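Local coordinates for Sca-family protein (Rickettsia rickettsii, PDB 4LQ8), which is a rickettsial surface cell antigen, represented here by its N-terminal head domain, and is probably involved in cell adhesion, at residues K78-I82 / T114-F119. Residues are numbered along the deposited sequence; the frame is centred on the assembly and turned at random.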
loop_
_atom_site.group_PDB
_atom_site.type_symbol
_atom_site.label_atom_id
_atom_site.label_comp_id
_atom_site.label_asym_id
_atom_site.label_seq_id
_atom_site.Cartn_x
_atom_site.Cartn_y
_atom_site.Cartn_z
ATOM N N LYS A 78 4.393 10.466 4.677
ATOM C CA LYS A 78 4.484 10.996 6.037
ATOM C C LYS A 78 4.958 12.440 6.022
ATOM O O LYS A 78 4.400 13.245 6.745
ATOM C CB LYS A 78 5.491 10.174 6.866
ATOM C CG LYS A 78 5.000 8.797 7.254
ATOM C CD LYS A 78 6.060 8.111 8.078
ATOM C CE LYS A 78 5.652 6.714 8.480
ATOM N NZ LYS A 78 6.767 6.030 9.186
ATOM N N ASP A 79 5.968 12.768 5.195
ATOM C CA ASP A 79 6.542 14.121 5.127
ATOM C C ASP A 79 5.554 15.152 4.592
ATOM O O ASP A 79 5.429 16.228 5.181
ATOM C CB ASP A 79 7.847 14.149 4.326
ATOM C CG ASP A 79 8.991 13.362 4.935
ATOM O OD1 ASP A 79 8.907 13.017 6.149
ATOM O OD2 ASP A 79 9.977 13.093 4.205
ATOM N N ASN A 80 4.838 14.828 3.501
ATOM C CA ASN A 80 3.816 15.728 2.977
ATOM C C ASN A 80 2.674 15.872 3.975
ATOM O O ASN A 80 2.189 16.976 4.153
ATOM C CB ASN A 80 3.307 15.292 1.625
ATOM C CG ASN A 80 4.344 15.474 0.572
ATOM O OD1 ASN A 80 4.655 16.585 0.179
ATOM N ND2 ASN A 80 4.882 14.380 0.083
ATOM N N LEU A 81 2.294 14.775 4.656
ATOM C CA LEU A 81 1.236 14.789 5.678
ATOM C C LEU A 81 1.610 15.705 6.859
ATOM O O LEU A 81 0.795 16.520 7.272
ATOM C CB LEU A 81 0.942 13.357 6.155
ATOM C CG LEU A 81 -0.015 13.161 7.336
ATOM C CD1 LEU A 81 -1.383 13.813 7.086
ATOM C CD2 LEU A 81 -0.195 11.661 7.603
ATOM N N ILE A 82 2.831 15.571 7.381
ATOM C CA ILE A 82 3.316 16.419 8.480
ATOM C C ILE A 82 3.318 17.899 8.080
ATOM O O ILE A 82 2.872 18.732 8.873
ATOM C CB ILE A 82 4.694 15.917 9.007
ATOM C CG1 ILE A 82 4.539 14.548 9.754
ATOM C CG2 ILE A 82 5.414 16.973 9.868
ATOM C CD1 ILE A 82 3.644 14.547 10.954
ATOM N N THR A 114 10.981 8.792 11.114
ATOM C CA THR A 114 9.877 7.875 10.782
ATOM C C THR A 114 8.617 8.207 11.611
ATOM O O THR A 114 7.546 7.680 11.319
ATOM C CB THR A 114 10.308 6.379 10.904
ATOM O OG1 THR A 114 10.256 5.967 12.274
ATOM C CG2 THR A 114 11.695 6.093 10.296
ATOM N N LEU A 115 8.762 9.059 12.661
ATOM C CA LEU A 115 7.684 9.536 13.554
ATOM C C LEU A 115 6.787 8.431 14.085
ATOM O O LEU A 115 5.561 8.557 14.106
ATOM C CB LEU A 115 6.862 10.633 12.858
ATOM C CG LEU A 115 7.607 11.967 12.659
ATOM C CD1 LEU A 115 6.975 12.767 11.564
ATOM C CD2 LEU A 115 7.623 12.786 13.932
ATOM N N SER A 116 7.413 7.334 14.505
ATOM C CA SER A 116 6.722 6.148 15.004
ATOM C C SER A 116 5.797 6.494 16.219
ATOM O O SER A 116 4.624 6.119 16.225
ATOM C CB SER A 116 7.747 5.069 15.352
ATOM O OG SER A 116 7.106 3.886 15.793
ATOM N N THR A 117 6.304 7.276 17.176
ATOM C CA THR A 117 5.523 7.695 18.352
ATOM C C THR A 117 4.370 8.629 17.936
ATOM O O THR A 117 3.251 8.413 18.372
ATOM C CB THR A 117 6.440 8.274 19.452
ATOM O OG1 THR A 117 7.420 7.284 19.761
ATOM C CG2 THR A 117 5.667 8.643 20.739
ATOM N N PHE A 118 4.635 9.616 17.057
ATOM C CA PHE A 118 3.595 10.511 16.562
ATOM C C PHE A 118 2.416 9.725 15.960
ATOM O O PHE A 118 1.268 9.969 16.332
ATOM C CB PHE A 118 4.153 11.477 15.500
ATOM C CG PHE A 118 3.115 12.460 14.997
ATOM C CD1 PHE A 118 2.848 13.638 15.696
ATOM C CD2 PHE A 118 2.386 12.197 13.845
ATOM C CE1 PHE A 118 1.873 14.542 15.238
ATOM C CE2 PHE A 118 1.408 13.095 13.397
ATOM C CZ PHE A 118 1.170 14.264 14.090
ATOM N N PHE A 119 2.694 8.814 15.011
ATOM C CA PHE A 119 1.626 8.083 14.308
ATOM C C PHE A 119 0.931 7.031 15.162
ATOM O O PHE A 119 -0.235 6.734 14.911
ATOM C CB PHE A 119 2.116 7.493 12.975
ATOM C CG PHE A 119 2.318 8.567 11.927
ATOM C CD1 PHE A 119 1.230 9.165 11.300
ATOM C CD2 PHE A 119 3.603 8.994 11.577
ATOM C CE1 PHE A 119 1.417 10.207 10.392
ATOM C CE2 PHE A 119 3.788 10.011 10.645
ATOM C CZ PHE A 119 2.695 10.612 10.054
#
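The closest CA atoms across the two segments are those of K78 and T114, 7.8 Å apart, where one turn of helix 64-90 meets the start of the short helix 116-120. This is helix-to-helix packing in the all-helical part of the chain. L115 occupies the N-cap position of the short helix. Its backbone is in the left-handed region (phi 48°, psi 44°), so the chain turns sharply there. L115 O then accepts a hydrogen bond from F119 N. The first-turn amides of S116 and F118 are bonded by the carboxylates of D112 and E108.

K78, L81 and I82 lie on the helix face turned to the second segment. L81 CD2 meets the F119 ring at its edge, 3.5 Å from CE1. I82 CD1 is over one face of the F118 ring in a CH-pi contact, 4.1 Å from the centroid. I82 CG1 meets the L115 methyl CD1 end-on, at 3.5 Å. F118 CD2 stands over the centre of one face of the F119 ring. I105 of helix 95-111 touches both I82 and F118, while I128 of helix 125-132 touches both phenylalanines.

The K78 chain is fully extended beyond CG. Its aliphatic part passes obliquely by the F119 ring, with CG 3.8 Å from CE2, and puts NZ at T114 O. K78 NZ donates a hydrogen bond to T114 O at 2.8 Å, in the carbonyl plane and on a lone pair, with a C=O...N angle of 132°. A second hydrogen bond runs to Q324 O, so two backbone carbonyls grip K78 NZ.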